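Long-range contacts in HIAXHD3 (Humicola insolens, PDB 3ZXK), which releases arabinofuranose side chains, probably from xylan, as an exo-acting family 43 glycoside hydrolase that has been engineered to gain endo-xylanase activity: residues 20-25 with 261-266; 140-145 with 190-195; 207-212 with 233-238. All coordinates share one frame; numbering follows the deposited sequence.

How the contacts relate
The three contacts lie in the family 43 region, a five-bladed beta-propeller. Their centres are about 15 Å apart in every pairing. Contact 1 joins the sheet that holds strand 21-25 to the one that holds strand 260-267, so the first and last blades meet. Contacts 2 and 3 are nested inside the loop it closes, and contact 2 closes before contact 3 opens. Contact 2 joins the third blade (145-148) to the fourth (192-199). Contact 3 stays within the fourth, where strands 192-199 and 202-209 are neighbours. Leu-20 of contact 1 touches Arg-195 of contact 2, and Tyr-262 packs on Leu-233 of contact 3. Each contact includes residues of the glycan pocket.

Contact 1 (20-25 with 261-266); sequences LEVFRV and HYVAFM
Leu-20 and Val-263 meet with their side chains crossing at about a right angle, in the seam between the first and last blades of the five-bladed beta-propeller. No hydrogen bond joins the two segments. The contact is buried and mainly apolar. The CG of Leu-20 sits between its own backbone N and carbonyl carbon (chi1 70°). Both of its methyl groups reach Val-263, and Leu-20 CD1 and CD2 each lie 3.7 Å from Val-263 CG1. Each also meets a backbone oxygen. Leu-20 CD1 is 3.6 Å from Val-263 O, and Leu-20 CD2 is 3.7 Å from Ala-264 O.

Val-22 adds a second, lighter touch. In the conformer given here, its side chain meets Val-263 at a slant, with Val-22 CG2 4.0 Å from Val-263 CG2. Val-22 was modelled in two conformers, so this touch is less certain than that of Leu-20. Tyr-31 of strand 28-32 touches both Leu-20 and Val-22, and Pro-275 of strand 273-282 also packs on Leu-20.

At the far end the leucine reaches Phe-265, a residue of the glycan pocket. The Phe-265 ring touches the bound arabinofuranose and also meets the ring of His-248. Leu-20 comes to this ring at its edge, near the ring plane, with CD2 4.2 Å from Phe-265 CD2.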
loop_
_atom_site.group_PDB
_atom_site.type_symbol
_atom_site.label_atom_id
_atom_site.label_comp_id
_atom_site.label_asym_id
_atom_site.label_seq_id
_atom_site.Cartn_x
_atom_site.Cartn_y
_atom_site.Cartn_z
ATOM N N LEU A 20 6.458 -3.966 4.809
ATOM C CA LEU A 20 7.439 -3.926 3.742
ATOM C C LEU A 20 8.418 -5.094 3.787
ATOM O O LEU A 20 8.768 -5.578 4.870
ATOM C CB LEU A 20 8.155 -2.568 3.739
ATOM C CG LEU A 20 9.118 -2.273 4.898
ATOM C CD1 LEU A 20 10.545 -2.684 4.528
ATOM C CD2 LEU A 20 9.060 -0.798 5.280
ATOM N N GLU A 21 8.807 -5.530 2.592
ATOM C CA GLU A 21 9.970 -6.406 2.363
ATOM C C GLU A 21 10.910 -5.591 1.490
ATOM O O GLU A 21 10.450 -5.016 0.523
ATOM C CB GLU A 21 9.539 -7.676 1.586
ATOM C CG GLU A 21 10.696 -8.557 1.064
ATOM C CD GLU A 21 11.098 -9.671 2.017
ATOM O OE1 GLU A 21 10.232 -10.474 2.437
ATOM O OE2 GLU A 21 12.296 -9.750 2.342
ATOM N N VAL A 22 12.204 -5.528 1.821
ATOM C CA VAL A 22 13.184 -4.821 0.975
ATOM C C VAL A 22 14.346 -5.737 0.620
ATOM O O VAL A 22 14.784 -6.545 1.442
ATOM C CB VAL A 22 13.789 -3.550 1.640
ATOM C CG1 VAL A 22 12.897 -2.315 1.492
ATOM C CG2 VAL A 22 14.221 -3.803 3.090
ATOM N N PHE A 23 14.839 -5.612 -0.604
ATOM C CA PHE A 23 16.023 -6.370 -1.017
ATOM C C PHE A 23 16.721 -5.632 -2.134
ATOM O O PHE A 23 16.168 -4.685 -2.676
ATOM C CB PHE A 23 15.677 -7.826 -1.411
ATOM C CG PHE A 23 14.703 -7.938 -2.555
ATOM C CD1 PHE A 23 13.333 -7.946 -2.342
ATOM C CD2 PHE A 23 15.160 -8.010 -3.860
ATOM C CE1 PHE A 23 12.435 -8.018 -3.405
ATOM C CE2 PHE A 23 14.269 -8.110 -4.928
ATOM C CZ PHE A 23 12.906 -8.137 -4.705
ATOM N N ARG A 24 17.938 -6.054 -2.443
ATOM C CA ARG A 24 18.721 -5.394 -3.479
ATOM C C ARG A 24 19.030 -6.367 -4.590
ATOM O O ARG A 24 19.349 -7.538 -4.328
ATOM C CB ARG A 24 20.041 -4.885 -2.890
ATOM C CG ARG A 24 20.905 -4.171 -3.900
ATOM C CD ARG A 24 22.122 -3.524 -3.263
ATOM N NE ARG A 24 23.012 -4.484 -2.614
ATOM C CZ ARG A 24 23.981 -5.156 -3.231
ATOM N NH1 ARG A 24 24.198 -4.998 -4.539
ATOM N NH2 ARG A 24 24.744 -5.991 -2.546
ATOM N N VAL A 25 18.917 -5.893 -5.829
ATOM C CA VAL A 25 19.495 -6.600 -6.989
ATOM C C VAL A 25 20.451 -5.643 -7.653
ATOM O O VAL A 25 20.021 -4.637 -8.227
ATOM C CB VAL A 25 18.415 -7.027 -8.004
ATOM C CG1 VAL A 25 19.054 -7.879 -9.107
ATOM C CG2 VAL A 25 17.289 -7.786 -7.304
ATOM N N HIS A 261 21.235 -1.638 6.268
ATOM C CA HIS A 261 20.247 -0.644 6.700
ATOM C C HIS A 261 18.992 -1.337 7.164
ATOM O O HIS A 261 18.601 -2.388 6.624
ATOM C CB HIS A 261 19.970 0.313 5.545
ATOM C CG HIS A 261 21.204 1.046 5.093
ATOM N ND1 HIS A 261 21.549 2.252 5.584
ATOM C CD2 HIS A 261 22.238 0.650 4.241
ATOM C CE1 HIS A 261 22.731 2.638 5.039
ATOM N NE2 HIS A 261 23.154 1.653 4.219
ATOM N N TYR A 262 18.340 -0.765 8.168
ATOM C CA TYR A 262 17.068 -1.317 8.662
ATOM C C TYR A 262 15.956 -0.383 8.131
ATOM O O TYR A 262 15.984 0.851 8.369
ATOM C CB TYR A 262 17.092 -1.428 10.202
ATOM C CG TYR A 262 15.796 -1.899 10.835
ATOM C CD1 TYR A 262 14.913 -2.754 10.152
ATOM C CD2 TYR A 262 15.432 -1.474 12.119
ATOM C CE1 TYR A 262 13.728 -3.178 10.728
ATOM C CE2 TYR A 262 14.254 -1.874 12.688
ATOM C CZ TYR A 262 13.394 -2.698 11.995
ATOM O OH TYR A 262 12.218 -3.071 12.615
ATOM N N VAL A 263 15.024 -0.955 7.376
ATOM C CA VAL A 263 13.881 -0.190 6.856
ATOM C C VAL A 263 12.692 -0.674 7.662
ATOM O O VAL A 263 12.258 -1.812 7.515
ATOM C CB VAL A 263 13.619 -0.426 5.347
ATOM C CG1 VAL A 263 12.510 0.483 4.860
ATOM C CG2 VAL A 263 14.881 -0.152 4.547
ATOM N N ALA A 264 12.180 0.185 8.529
ATOM C CA ALA A 264 11.030 -0.189 9.383
ATOM C C ALA A 264 9.832 0.651 8.970
ATOM O O ALA A 264 9.953 1.484 8.060
ATOM C CB ALA A 264 11.348 0.031 10.871
ATOM N N PHE A 265 8.666 0.477 9.596
ATOM C CA PHE A 265 7.652 1.499 9.372
ATOM C C PHE A 265 7.082 2.003 10.675
ATOM O O PHE A 265 7.234 1.358 11.734
ATOM C CB PHE A 265 6.515 1.030 8.413
ATOM C CG PHE A 265 5.847 -0.235 8.848
ATOM C CD1 PHE A 265 4.820 -0.199 9.796
ATOM C CD2 PHE A 265 6.244 -1.468 8.314
ATOM C CE1 PHE A 265 4.195 -1.375 10.207
ATOM C CE2 PHE A 265 5.616 -2.628 8.709
ATOM C CZ PHE A 265 4.595 -2.588 9.647
ATOM N N MET A 266 6.441 3.172 10.578
ATOM C CA MET A 266 5.786 3.872 11.682
ATOM C C MET A 266 4.271 3.736 11.533
ATOM O O MET A 266 3.771 3.728 10.396
ATOM C CB MET A 266 6.111 5.371 11.607
ATOM C CG MET A 266 7.591 5.732 11.616
ATOM S SD MET A 266 8.455 5.287 13.143
ATOM C CE MET A 266 7.563 6.213 14.400
#

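Contact 2 (140-145 with 190-195). With XYP (beta-D-xylopyranose), chain C; XYP (beta-D-xylopyranose), chain B.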
loop_
_atom_site.group_PDB
_atom_site.type_symbol
_atom_site.label_atom_id
_atom_site.label_comp_id
_atom_site.label_asym_id
_atom_site.label_seq_id
_atom_site.Cartn_x
_atom_site.Cartn_y
_atom_site.Cartn_z
ATOM N N CYS A 140 -1.101 -22.158 5.542
ATOM C CA CYS A 140 -1.108 -20.708 5.632
ATOM C C CYS A 140 0.215 -20.232 6.194
ATOM O O CYS A 140 0.533 -20.490 7.362
ATOM C CB CYS A 140 -2.260 -20.144 6.457
ATOM S SG CYS A 140 -2.120 -18.326 6.507
ATOM N N TYR A 141 0.987 -19.561 5.347
ATOM C CA TYR A 141 2.223 -18.971 5.792
ATOM C C TYR A 141 1.910 -17.550 6.233
ATOM O O TYR A 141 2.258 -16.590 5.545
ATOM C CB TYR A 141 3.238 -18.980 4.664
ATOM C CG TYR A 141 3.658 -20.359 4.193
ATOM C CD1 TYR A 141 3.600 -21.488 5.044
ATOM C CD2 TYR A 141 4.161 -20.526 2.908
ATOM C CE1 TYR A 141 4.027 -22.734 4.600
ATOM C CE2 TYR A 141 4.584 -21.771 2.464
ATOM C CZ TYR A 141 4.496 -22.868 3.300
ATOM O OH TYR A 141 4.918 -24.081 2.813
ATOM N N TYR A 142 1.276 -17.428 7.399
ATOM C CA TYR A 142 0.898 -16.119 7.955
ATOM C C TYR A 142 2.167 -15.295 8.213
ATOM O O TYR A 142 3.112 -15.793 8.827
ATOM C CB TYR A 142 0.137 -16.291 9.272
ATOM C CG TYR A 142 -0.190 -14.958 9.910
ATOM C CD1 TYR A 142 -1.269 -14.199 9.476
ATOM C CD2 TYR A 142 0.618 -14.425 10.913
ATOM C CE1 TYR A 142 -1.541 -12.946 10.034
ATOM C CE2 TYR A 142 0.339 -13.192 11.490
ATOM C CZ TYR A 142 -0.727 -12.456 11.038
ATOM O OH TYR A 142 -1.001 -11.235 11.606
ATOM N N ASP A 143 2.202 -14.053 7.720
ATOM C CA ASP A 143 3.384 -13.204 7.863
ATOM C C ASP A 143 4.668 -13.911 7.346
ATOM O O ASP A 143 5.662 -14.148 8.066
ATOM C CB ASP A 143 3.512 -12.719 9.314
ATOM C CG ASP A 143 2.608 -11.522 9.615
ATOM O OD1 ASP A 143 1.611 -11.308 8.908
ATOM O OD2 ASP A 143 2.918 -10.791 10.560
ATOM N N ALA A 144 4.620 -14.219 6.059
ATOM C CA ALA A 144 5.640 -15.017 5.395
ATOM C C ALA A 144 6.895 -14.181 5.158
ATOM O O ALA A 144 6.802 -12.977 4.844
ATOM C CB ALA A 144 5.092 -15.510 4.055
ATOM N N GLY A 145 8.044 -14.844 5.284
ATOM C CA GLY A 145 9.342 -14.282 4.897
ATOM C C GLY A 145 10.150 -15.294 4.105
ATOM O O GLY A 145 10.677 -16.280 4.676
ATOM N N THR A 190 4.003 -12.476 21.978
ATOM C CA THR A 190 3.703 -12.741 20.574
ATOM C C THR A 190 4.746 -12.130 19.644
ATOM O O THR A 190 5.061 -10.950 19.753
ATOM C CB THR A 190 2.334 -12.152 20.232
ATOM O OG1 THR A 190 1.344 -12.810 21.028
ATOM C CG2 THR A 190 2.006 -12.312 18.735
ATOM N N VAL A 191 5.301 -12.941 18.748
ATOM C CA VAL A 191 6.020 -12.381 17.617
ATOM C C VAL A 191 5.371 -12.751 16.278
ATOM O O VAL A 191 4.592 -13.706 16.194
ATOM C CB VAL A 191 7.526 -12.733 17.643
ATOM C CG1 VAL A 191 8.163 -12.258 18.961
ATOM C CG2 VAL A 191 7.767 -14.231 17.450
ATOM N N GLU A 192 5.642 -11.943 15.257
ATOM C CA GLU A 192 5.112 -12.152 13.893
ATOM C C GLU A 192 5.991 -11.346 12.921
ATOM O O GLU A 192 7.084 -10.916 13.257
ATOM C CB GLU A 192 3.613 -11.753 13.783
ATOM C CG GLU A 192 3.287 -10.266 13.953
ATOM C CD GLU A 192 1.825 -9.908 13.646
ATOM O OE1 GLU A 192 0.967 -10.804 13.452
ATOM O OE2 GLU A 192 1.499 -8.703 13.607
ATOM N N GLY A 193 5.536 -11.168 11.691
ATOM C CA GLY A 193 6.256 -10.305 10.743
ATOM C C GLY A 193 7.589 -10.812 10.216
ATOM O O GLY A 193 8.425 -9.993 9.785
ATOM N N ALA A 194 7.793 -12.139 10.187
ATOM C CA ALA A 194 9.047 -12.738 9.732
ATOM C C ALA A 194 9.589 -12.216 8.388
ATOM O O ALA A 194 8.872 -12.112 7.392
ATOM C CB ALA A 194 8.936 -14.274 9.713
ATOM N N ARG A 195 10.885 -11.907 8.399
ATOM C CA ARG A 195 11.680 -11.734 7.186
ATOM C C ARG A 195 12.890 -12.631 7.377
ATOM O O ARG A 195 13.417 -12.721 8.511
ATOM C CB ARG A 195 12.076 -10.264 6.959
ATOM C CG ARG A 195 11.130 -9.490 6.032
ATOM C CD ARG A 195 9.876 -9.079 6.755
ATOM N NE ARG A 195 8.960 -8.441 5.810
ATOM C CZ ARG A 195 8.144 -9.102 4.990
ATOM N NH1 ARG A 195 8.136 -10.430 4.982
ATOM N NH2 ARG A 195 7.310 -8.435 4.209
HETATM C C1 XYP C . -3.791 -10.365 14.253
HETATM C C2 XYP C . -5.146 -10.844 13.734
HETATM C C3 XYP C . -5.287 -12.354 13.942
HETATM C C4 XYP C . -4.105 -13.073 13.287
HETATM C C5 XYP C . -2.815 -12.573 13.928
HETATM O O2 XYP C . -6.203 -10.133 14.387
HETATM O O3 XYP C . -6.519 -12.800 13.371
HETATM O O4 XYP C . -4.201 -14.502 13.382
HETATM O O5 XYP C . -2.726 -11.158 13.696
HETATM C C1 XYP B . -2.139 -5.756 15.995
HETATM C C2 XYP B . -1.266 -6.311 14.865
HETATM C C3 XYP B . -2.056 -7.227 13.936
HETATM C C4 XYP B . -2.652 -8.383 14.735
HETATM C C5 XYP B . -2.795 -8.037 16.217
HETATM O O2 XYP B . -0.731 -5.252 14.066
HETATM O O3 XYP B . -1.192 -7.731 12.909
HETATM O O4 XYP B . -3.622 -8.986 13.875
HETATM O O5 XYP B . -3.184 -6.672 16.353
HETATM O O HOH W 1 5.990 -14.379 11.013
HETATM O O HOH W 2 2.108 -8.320 10.620
#
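Glu-192 OE1 is approached by two polar groups. The hydroxyl of Tyr-142 lies 2.7 Å away (OH to OE1), and Asn-160 ND2 donates a hydrogen bond from outside the two segments. Here the loop before strand 145-148, in the third blade of the beta-propeller, meets strand 192-199 of the fourth. OE1 comes in at the edge of the Tyr-142 ring, in its plane, and ring and carboxylate are turned 37° apart. Tyr-142 OH also lies 2.7 Å from O5 of the chain C xylose. The other carboxylate oxygen, Glu-192 OE2, accepts a hydrogen bond from O3 of the chain B xylose at 2.9 Å.

Asp-143 stands behind this first shell. Its OD2 takes a weak bond from Gly-193 N (2.9 Å, 129° at the hydrogen), which holds the backbone just after Glu-192. A water lies 2.6 Å from Asp-143 OD2 and also near Glu-192 OE2. Asp-143 OD1 sits over one face of the Tyr-142 ring, toward its rim. Farther along, a second water links Asp-143 O to Ala-194 N.

Gly-145 CA packs against Ala-194 O at 3.3 Å. The guanidinium of Arg-195 lies at this end. Its NH1 donates to Ala-194 O and, weakly, to Ala-144 O at 2.9 Å, while its NH2 bonds Ser-86 O and its NE bonds Leu-20 O.

Asp-143 OD2 and Glu-192 OE1 are 3.5 Å apart, two acceptors with no bond between them. Of these two acids only Glu-192 meets a sugar. Tyr-142 OH, Asn-160 ND2 and the sugar O3 surround its carboxylate and would set it against the xylose, with Asp-143 close behind.

Contact 3 (207-212 with 233-238). With AHR (alpha-L-arabinofuranose), chain D.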
loop_
_atom_site.group_PDB
_atom_site.type_symbol
_atom_site.label_atom_id
_atom_site.label_comp_id
_atom_site.label_asym_id
_atom_site.label_seq_id
_atom_site.Cartn_x
_atom_site.Cartn_y
_atom_site.Cartn_z
ATOM N N VAL A 207 11.815 -10.530 13.382
ATOM C CA VAL A 207 10.408 -10.599 13.801
ATOM C C VAL A 207 10.030 -9.357 14.590
ATOM O O VAL A 207 10.902 -8.706 15.165
ATOM C CB VAL A 207 10.091 -11.880 14.642
ATOM C CG1 VAL A 207 10.397 -13.156 13.868
ATOM C CG2 VAL A 207 10.894 -11.905 15.959
ATOM N N THR A 208 8.742 -9.042 14.601
ATOM C CA THR A 208 8.217 -7.945 15.401
ATOM C C THR A 208 7.420 -8.468 16.575
ATOM O O THR A 208 6.717 -9.487 16.455
ATOM C CB THR A 208 7.349 -6.959 14.562
ATOM O OG1 THR A 208 6.959 -5.820 15.356
ATOM C CG2 THR A 208 6.078 -7.611 14.036
ATOM N N ARG A 209 7.510 -7.739 17.692
ATOM C CA ARG A 209 6.539 -7.861 18.768
ATOM C C ARG A 209 5.520 -6.717 18.569
ATOM O O ARG A 209 5.854 -5.538 18.767
ATOM C CB ARG A 209 7.218 -7.762 20.129
ATOM C CG ARG A 209 6.193 -7.894 21.251
ATOM C CD ARG A 209 6.778 -7.593 22.613
ATOM N NE ARG A 209 7.157 -6.184 22.766
ATOM C CZ ARG A 209 7.774 -5.705 23.839
ATOM N NH1 ARG A 209 8.064 -6.521 24.844
ATOM N NH2 ARG A 209 8.090 -4.420 23.912
ATOM N N PRO A 210 4.301 -7.046 18.114
ATOM C CA PRO A 210 3.380 -5.961 17.789
ATOM C C PRO A 210 3.073 -5.103 19.016
ATOM O O PRO A 210 2.800 -5.668 20.068
ATOM C CB PRO A 210 2.091 -6.690 17.384
ATOM C CG PRO A 210 2.511 -8.043 16.993
ATOM C CD PRO A 210 3.760 -8.370 17.760
ATOM N N ALA A 211 3.134 -3.774 18.906
ATOM C CA ALA A 211 3.551 -3.028 17.705
ATOM C C ALA A 211 4.742 -2.150 18.028
ATOM O O ALA A 211 4.857 -1.038 17.504
ATOM C CB ALA A 211 2.422 -2.156 17.189
ATOM N N ASP A 212 5.622 -2.604 18.909
ATOM C CA ASP A 212 6.604 -1.680 19.464
ATOM C C ASP A 212 8.049 -2.162 19.459
ATOM O O ASP A 212 8.919 -1.420 19.902
ATOM C CB ASP A 212 6.187 -1.264 20.891
ATOM C CG ASP A 212 6.171 -2.426 21.875
ATOM O OD1 ASP A 212 6.283 -3.608 21.471
ATOM O OD2 ASP A 212 6.060 -2.143 23.090
ATOM N N LEU A 233 16.515 -5.769 18.421
ATOM C CA LEU A 233 17.011 -4.792 17.449
ATOM C C LEU A 233 16.513 -3.388 17.833
ATOM O O LEU A 233 17.297 -2.425 17.923
ATOM C CB LEU A 233 16.572 -5.188 16.031
ATOM C CG LEU A 233 17.135 -4.377 14.868
ATOM C CD1 LEU A 233 18.657 -4.443 14.818
ATOM C CD2 LEU A 233 16.518 -4.890 13.578
ATOM N N VAL A 234 15.215 -3.258 18.049
ATOM C CA VAL A 234 14.676 -2.038 18.645
ATOM C C VAL A 234 13.571 -2.419 19.603
ATOM O O VAL A 234 12.841 -3.394 19.382
ATOM C CB VAL A 234 14.104 -1.009 17.638
ATOM C CG1 VAL A 234 15.182 -0.422 16.730
ATOM C CG2 VAL A 234 12.903 -1.574 16.882
ATOM N N SER A 235 13.411 -1.635 20.658
ATOM C CA SER A 235 12.258 -1.842 21.534
ATOM C C SER A 235 11.834 -0.510 22.077
ATOM O O SER A 235 12.593 0.142 22.827
ATOM C CB SER A 235 12.586 -2.815 22.663
ATOM O OG SER A 235 11.446 -3.028 23.487
ATOM N N ARG A 236 10.644 -0.090 21.655
ATOM C CA ARG A 236 10.050 1.190 22.062
ATOM C C ARG A 236 11.053 2.323 21.842
ATOM O O ARG A 236 11.196 3.204 22.687
ATOM C CB ARG A 236 9.578 1.128 23.522
ATOM C CG ARG A 236 8.534 0.027 23.757
ATOM C CD ARG A 236 7.937 0.033 25.170
ATOM N NE ARG A 236 7.081 1.202 25.388
ATOM C CZ ARG A 236 5.811 1.299 25.008
ATOM N NH1 ARG A 236 5.212 0.293 24.371
ATOM N NH2 ARG A 236 5.139 2.425 25.257
ATOM N N ILE A 237 11.766 2.279 20.712
ATOM C CA ILE A 237 12.706 3.358 20.351
ATOM C C ILE A 237 11.941 4.665 20.062
ATOM O O ILE A 237 10.852 4.640 19.504
ATOM C CB ILE A 237 13.603 2.964 19.156
ATOM C CG1 ILE A 237 14.883 3.814 19.119
ATOM C CG2 ILE A 237 12.822 3.003 17.839
ATOM C CD1 ILE A 237 15.904 3.308 18.112
ATOM N N GLN A 238 12.501 5.797 20.486
ATOM C CA GLN A 238 11.904 7.099 20.197
ATOM C C GLN A 238 12.379 7.629 18.844
ATOM O O GLN A 238 13.507 7.344 18.442
ATOM C CB GLN A 238 12.214 8.099 21.323
ATOM C CG GLN A 238 11.553 7.768 22.655
ATOM C CD GLN A 238 10.030 7.876 22.613
ATOM O OE1 GLN A 238 9.473 8.802 22.009
ATOM N NE2 GLN A 238 9.345 6.934 23.267
HETATM O O5 AHR D . -0.325 -0.364 15.921
HETATM C C5 AHR D . -1.079 -0.678 14.734
HETATM C C4 AHR D . -0.653 -2.011 14.111
HETATM O O4 AHR D . -0.830 -3.079 15.039
HETATM C C3 AHR D . 0.815 -2.159 13.723
HETATM O O3 AHR D . 1.121 -1.572 12.468
HETATM C C2 AHR D . 1.034 -3.646 13.652
HETATM O O2 AHR D . 2.361 -4.014 14.075
HETATM C C1 AHR D . 0.015 -4.173 14.641
HETATM O O HOH W 3 10.552 0.447 18.475
#
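Asp-212 meets Arg-236 through both backbone and side chain. Arg-236 N donates to Asp-212 O at 2.8 Å, with a nearly straight 167° at the hydrogen. The side chains form a salt bridge in which Arg-236 NH1 is 2.9 Å from Asp-212 OD2. The donor uses the anti lone pair of OD2, the one pointing away from the other oxygen. OD2 lies in the guanidinium plane, but the carboxylate and guanidinium planes are 76° apart. Asp-212 CG lies between its backbone N and carbonyl carbon (chi1 64°), which keeps it near the carbonyl that receives Arg-236 N.

Arg-209, from the same segment, grips the carboxylate through both oxygens. Arg-209 NE donates to Asp-212 OD1 at 3.0 Å, on the syn side. Arg-209 NH2 adds weaker bonds to both oxygens. One carboxylate thus pairs with two arginines, and its negative charge would probably offset the repulsion between them.

A water donates to Asp-212 O and accepts from Ile-237 N, so the carbonyl has a second partner. Packing around this polar group is light. Arg-236 CG lies 3.4 Å from Asp-212 OD2, and Asp-212 O rests against Ser-235 CA at 3.7 Å. Phe-246 touches both Asp-212 and Arg-236.

Asp-212 N bonds back to Arg-209 O at 2.9 Å and closes the turn between strands 202-209 and 213-219. A cis peptide precedes Ala-211 within it. Ala-211 CB lies 3.5 Å from O5 of the bound arabinofuranose, and Pro-210 touches a xylose. Strand 234-235 pairs with strand 213-219 in the same sheet, and Leu-233 and Val-234 face Glu-214 as a classic beta bulge. The contact thus ties a hairpin turn lining the glycan pocket to the loop that follows strand 234-235 of the same beta-propeller blade.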